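Local coordinates for protein putative pectin lyase (Geobacillus virus E2, PDB 7CHU) that serves as the tailspike of a thermophilic deep-sea bacteriophage and probably recognises or cleaves host surface polysaccharide, at residues V361-G373 with N384-K396. Numbering follows the deposited sequence.
Sequences VIDGCSGQYFGSG and NFFCSDFIGENRK
Strands 361-363 and 385-387 pair in parallel, from Val361 with Phe385 to Asp363 with Cys387, their axes 4.6 Å apart at closest approach and 1° from parallel. The backbone ladder is Ile362 N to Phe385 O, Cys387 N to Ile362 O and Gly364 N to Cys387 O. Val361 and Phe385 lie side by side, CG1 of Val361 at the ring edge, 3.8 Å from Phe385 CD2. Ile362 and Phe386 start on the same face and touch through their CB atoms, but the Phe386 ring leads away. CG2 of Ile362, anti to the backbone N, meets the Phe390 ring edge in its plane, 3.8 Å from CZ, and CB of Cys365 lies 3.7 Å from that CZ. After the strands, Ser388 OG accepts the N-H of Cys365 at 3.1 Å, nearly straight (168°). Ser366 OG, anti to its own N (chi1 -159°), donates to Asp389 O at 2.6 Å in the carbonyl plane. Ile391 N bonds Gly367 O, and the extended Gln368 side chain crosses Ile391, its CD 3.7 Å from Ile391 CD1. The Phe370 ring turns its edge to the carbonyls of the Phe390-Glu393 type II turn, with CE2 3.4 Å from Ile391 O. The Asp363 carboxylate lies close to Asp363 of both other subunits, a cluster of like charges that may favour protonation. Cys387 packs on Cys387 of the third subunit, so this face looks into the trimer. Strand 337-339 pairs with 361-363 on its other edge. Such in-register stacking of successive coils is the hallmark of the right-handed parallel beta-helix of pectate-lyase-like proteins, here near its C-terminal end.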
loop_
_atom_site.group_PDB
_atom_site.type_symbol
_atom_site.label_atom_id
_atom_site.label_comp_id
_atom_site.label_asym_id
_atom_site.label_seq_id
_atom_site.Cartn_x
_atom_site.Cartn_y
_atom_site.Cartn_z
ATOM N N VAL A 361 2.375 -17.056 -7.619
ATOM C CA VAL A 361 2.303 -17.253 -6.172
ATOM C C VAL A 361 0.942 -16.781 -5.691
ATOM O O VAL A 361 0.477 -15.705 -6.088
ATOM C CB VAL A 361 3.418 -16.496 -5.425
ATOM C CG1 VAL A 361 3.373 -16.877 -3.927
ATOM C CG2 VAL A 361 4.769 -16.796 -6.017
ATOM N N ILE A 362 0.315 -17.576 -4.835
ATOM C CA ILE A 362 -0.887 -17.191 -4.100
ATOM C C ILE A 362 -0.496 -17.250 -2.625
ATOM O O ILE A 362 -0.322 -18.340 -2.069
ATOM C CB ILE A 362 -2.071 -18.124 -4.385
ATOM C CG1 ILE A 362 -2.465 -18.076 -5.872
ATOM C CG2 ILE A 362 -3.217 -17.799 -3.441
ATOM C CD1 ILE A 362 -3.311 -19.251 -6.330
ATOM N N ASP A 363 -0.379 -16.101 -1.972
ATOM C CA ASP A 363 0.225 -16.044 -0.650
ATOM C C ASP A 363 -0.566 -15.144 0.300
ATOM O O ASP A 363 -0.899 -14.004 -0.044
ATOM C CB ASP A 363 1.672 -15.560 -0.759
ATOM C CG ASP A 363 2.362 -15.508 0.586
ATOM O OD1 ASP A 363 2.867 -14.430 0.965
ATOM O OD2 ASP A 363 2.384 -16.549 1.287
ATOM N N GLY A 364 -0.849 -15.651 1.504
ATOM C CA GLY A 364 -1.575 -14.863 2.486
ATOM C C GLY A 364 -3.000 -14.518 2.105
ATOM O O GLY A 364 -3.553 -13.541 2.623
ATOM N N CYS A 365 -3.614 -15.281 1.209
ATOM C CA CYS A 365 -4.965 -14.984 0.748
ATOM C C CYS A 365 -5.976 -15.792 1.538
ATOM O O CYS A 365 -5.635 -16.774 2.198
ATOM C CB CYS A 365 -5.136 -15.299 -0.747
ATOM S SG CYS A 365 -4.098 -14.310 -1.854
ATOM N N SER A 366 -7.239 -15.387 1.449
ATOM C CA SER A 366 -8.307 -16.198 2.020
ATOM C C SER A 366 -9.581 -15.883 1.249
ATOM O O SER A 366 -9.559 -15.146 0.254
ATOM C CB SER A 366 -8.451 -15.967 3.531
ATOM O OG SER A 366 -9.133 -17.072 4.116
ATOM N N GLY A 367 -10.687 -16.489 1.672
ATOM C CA GLY A 367 -11.941 -16.268 0.988
ATOM C C GLY A 367 -12.898 -17.423 1.168
ATOM O O GLY A 367 -12.593 -18.410 1.821
ATOM N N GLN A 368 -14.069 -17.277 0.551
ATOM C CA GLN A 368 -15.118 -18.261 0.732
ATOM C C GLN A 368 -15.999 -18.296 -0.504
ATOM O O GLN A 368 -16.209 -17.271 -1.161
ATOM C CB GLN A 368 -15.956 -17.946 1.988
ATOM C CG GLN A 368 -16.778 -19.154 2.467
ATOM C CD GLN A 368 -17.577 -18.841 3.719
ATOM O OE1 GLN A 368 -17.592 -17.701 4.196
ATOM N NE2 GLN A 368 -18.257 -19.851 4.251
ATOM N N TYR A 369 -16.501 -19.495 -0.818
ATOM C CA TYR A 369 -17.528 -19.733 -1.833
ATOM C C TYR A 369 -16.965 -19.631 -3.246
ATOM O O TYR A 369 -17.409 -18.808 -4.053
ATOM C CB TYR A 369 -18.723 -18.783 -1.668
ATOM C CG TYR A 369 -19.483 -19.009 -0.381
ATOM C CD1 TYR A 369 -19.872 -20.309 0.012
ATOM C CD2 TYR A 369 -19.800 -17.944 0.456
ATOM C CE1 TYR A 369 -20.555 -20.530 1.215
ATOM C CE2 TYR A 369 -20.490 -18.157 1.641
ATOM C CZ TYR A 369 -20.863 -19.446 2.012
ATOM O OH TYR A 369 -21.533 -19.630 3.198
ATOM N N PHE A 370 -15.966 -20.448 -3.539
ATOM C CA PHE A 370 -15.609 -20.741 -4.917
ATOM C C PHE A 370 -16.721 -21.587 -5.550
ATOM O O PHE A 370 -17.707 -21.966 -4.902
ATOM C CB PHE A 370 -14.253 -21.452 -4.965
ATOM C CG PHE A 370 -14.110 -22.527 -3.930
ATOM C CD1 PHE A 370 -14.653 -23.787 -4.149
ATOM C CD2 PHE A 370 -13.472 -22.274 -2.723
ATOM C CE1 PHE A 370 -14.541 -24.777 -3.192
ATOM C CE2 PHE A 370 -13.368 -23.257 -1.754
ATOM C CZ PHE A 370 -13.895 -24.521 -2.000
ATOM N N GLY A 371 -16.562 -21.897 -6.832
ATOM C CA GLY A 371 -17.623 -22.574 -7.550
ATOM C C GLY A 371 -17.850 -23.989 -7.044
ATOM O O GLY A 371 -16.932 -24.664 -6.575
ATOM N N SER A 372 -19.102 -24.432 -7.164
ATOM C CA SER A 372 -19.520 -25.764 -6.735
ATOM C C SER A 372 -18.609 -26.861 -7.285
ATOM O O SER A 372 -18.448 -27.007 -8.503
ATOM C CB SER A 372 -20.964 -26.008 -7.191
ATOM O OG SER A 372 -21.373 -27.339 -6.933
ATOM N N GLY A 373 -18.028 -27.647 -6.372
ATOM C CA GLY A 373 -17.140 -28.749 -6.723
ATOM C C GLY A 373 -15.764 -28.355 -7.227
ATOM O O GLY A 373 -15.021 -29.222 -7.700
ATOM N N ASN A 384 3.325 -23.970 -9.830
ATOM C CA ASN A 384 2.996 -22.703 -9.192
ATOM C C ASN A 384 3.018 -22.910 -7.681
ATOM O O ASN A 384 3.019 -24.040 -7.198
ATOM C CB ASN A 384 1.641 -22.206 -9.652
ATOM C CG ASN A 384 1.617 -21.901 -11.156
ATOM O OD1 ASN A 384 1.847 -20.769 -11.562
ATOM N ND2 ASN A 384 1.343 -22.915 -11.976
ATOM N N PHE A 385 3.022 -21.821 -6.929
ATOM C CA PHE A 385 3.295 -21.883 -5.502
ATOM C C PHE A 385 2.146 -21.265 -4.721
ATOM O O PHE A 385 1.559 -20.261 -5.137
ATOM C CB PHE A 385 4.613 -21.160 -5.208
ATOM C CG PHE A 385 5.047 -21.220 -3.773
ATOM C CD1 PHE A 385 5.364 -22.442 -3.163
ATOM C CD2 PHE A 385 5.172 -20.051 -3.034
ATOM C CE1 PHE A 385 5.779 -22.483 -1.799
ATOM C CE2 PHE A 385 5.594 -20.083 -1.700
ATOM C CZ PHE A 385 5.885 -21.315 -1.085
ATOM N N PHE A 386 1.815 -21.852 -3.579
ATOM C CA PHE A 386 0.786 -21.220 -2.764
ATOM C C PHE A 386 1.091 -21.418 -1.292
ATOM O O PHE A 386 1.684 -22.425 -0.885
ATOM C CB PHE A 386 -0.611 -21.750 -3.079
ATOM C CG PHE A 386 -0.788 -23.223 -2.781
ATOM C CD1 PHE A 386 -0.565 -24.171 -3.770
ATOM C CD2 PHE A 386 -1.190 -23.651 -1.509
ATOM C CE1 PHE A 386 -0.726 -25.540 -3.501
ATOM C CE2 PHE A 386 -1.358 -25.012 -1.225
ATOM C CZ PHE A 386 -1.128 -25.957 -2.224
ATOM N N CYS A 387 0.665 -20.442 -0.498
ATOM C CA CYS A 387 0.793 -20.496 0.959
ATOM C C CYS A 387 -0.311 -19.597 1.512
ATOM O O CYS A 387 -0.107 -18.405 1.748
ATOM C CB CYS A 387 2.171 -20.045 1.446
ATOM S SG CYS A 387 2.354 -20.086 3.298
ATOM N N SER A 388 -1.488 -20.185 1.720
ATOM C CA SER A 388 -2.681 -19.442 2.125
ATOM C C SER A 388 -3.660 -20.386 2.802
ATOM O O SER A 388 -3.592 -21.602 2.621
ATOM C CB SER A 388 -3.403 -18.770 0.936
ATOM O OG SER A 388 -2.524 -17.976 0.177
ATOM N N ASP A 389 -4.612 -19.816 3.539
ATOM C CA ASP A 389 -5.629 -20.621 4.231
ATOM C C ASP A 389 -7.014 -20.138 3.819
ATOM O O ASP A 389 -7.482 -19.090 4.283
ATOM C CB ASP A 389 -5.453 -20.554 5.746
ATOM C CG ASP A 389 -6.187 -21.687 6.475
ATOM O OD1 ASP A 389 -6.962 -22.431 5.841
ATOM O OD2 ASP A 389 -5.973 -21.822 7.692
ATOM N N PHE A 390 -7.650 -20.904 2.944
ATOM C CA PHE A 390 -8.983 -20.633 2.434
ATOM C C PHE A 390 -10.009 -21.492 3.163
ATOM O O PHE A 390 -9.717 -22.617 3.578
ATOM C CB PHE A 390 -9.081 -20.936 0.934
ATOM C CG PHE A 390 -8.163 -20.119 0.054
ATOM C CD1 PHE A 390 -6.940 -20.625 -0.362
ATOM C CD2 PHE A 390 -8.537 -18.857 -0.391
ATOM C CE1 PHE A 390 -6.102 -19.894 -1.208
ATOM C CE2 PHE A 390 -7.690 -18.116 -1.230
ATOM C CZ PHE A 390 -6.480 -18.633 -1.629
ATOM N N ILE A 391 -11.233 -20.981 3.265
ATOM C CA ILE A 391 -12.328 -21.795 3.776
ATOM C C ILE A 391 -12.645 -22.887 2.760
ATOM O O ILE A 391 -12.822 -22.613 1.565
ATOM C CB ILE A 391 -13.552 -20.914 4.059
ATOM C CG1 ILE A 391 -13.263 -19.972 5.243
ATOM C CG2 ILE A 391 -14.794 -21.777 4.321
ATOM C CD1 ILE A 391 -14.351 -18.905 5.446
ATOM N N GLY A 392 -12.712 -24.132 3.225
ATOM C CA GLY A 392 -13.036 -25.241 2.341
ATOM C C GLY A 392 -11.884 -25.785 1.529
ATOM O O GLY A 392 -12.120 -26.499 0.542
ATOM N N GLU A 393 -10.642 -25.475 1.900
ATOM C CA GLU A 393 -9.471 -25.997 1.208
ATOM C C GLU A 393 -8.479 -26.522 2.242
ATOM O O GLU A 393 -8.011 -25.773 3.116
ATOM C CB GLU A 393 -8.836 -24.936 0.303
ATOM C CG GLU A 393 -7.504 -25.351 -0.327
ATOM C CD GLU A 393 -7.589 -26.628 -1.158
ATOM O OE1 GLU A 393 -8.290 -26.626 -2.196
ATOM O OE2 GLU A 393 -6.943 -27.635 -0.778
ATOM N N ASN A 394 -8.176 -27.815 2.147
ATOM C CA ASN A 394 -7.289 -28.447 3.117
ATOM C C ASN A 394 -5.832 -28.121 2.856
ATOM O O ASN A 394 -5.042 -28.095 3.797
ATOM C CB ASN A 394 -7.479 -29.966 3.079
ATOM C CG ASN A 394 -8.791 -30.398 3.680
ATOM O OD1 ASN A 394 -9.171 -29.934 4.745
ATOM N ND2 ASN A 394 -9.499 -31.281 2.989
ATOM N N ARG A 395 -5.446 -27.943 1.594
ATOM C CA ARG A 395 -4.047 -27.664 1.282
ATOM C C ARG A 395 -3.688 -26.242 1.716
ATOM O O ARG A 395 -4.393 -25.289 1.373
ATOM C CB ARG A 395 -3.782 -27.845 -0.210
ATOM C CG ARG A 395 -3.947 -29.291 -0.695
ATOM C CD ARG A 395 -3.983 -29.364 -2.214
ATOM N NE ARG A 395 -5.214 -28.805 -2.749
ATOM C CZ ARG A 395 -5.463 -28.627 -4.049
ATOM N NH1 ARG A 395 -4.549 -28.955 -4.967
ATOM N NH2 ARG A 395 -6.631 -28.135 -4.431
ATOM N N LYS A 396 -2.607 -26.109 2.493
ATOM C CA LYS A 396 -2.143 -24.827 3.023
ATOM C C LYS A 396 -0.866 -24.332 2.373
ATOM O O LYS A 396 -0.755 -23.145 2.085
ATOM C CB LYS A 396 -1.902 -24.899 4.535
ATOM C CG LYS A 396 -3.006 -25.621 5.330
ATOM C CD LYS A 396 -4.377 -24.975 5.133
ATOM C CE LYS A 396 -5.425 -25.622 6.047
ATOM N NZ LYS A 396 -6.797 -25.222 5.650
HETATM O O HOH W 1 -4.128 -17.153 4.080
HETATM O O HOH W 2 -15.403 -21.927 0.461
#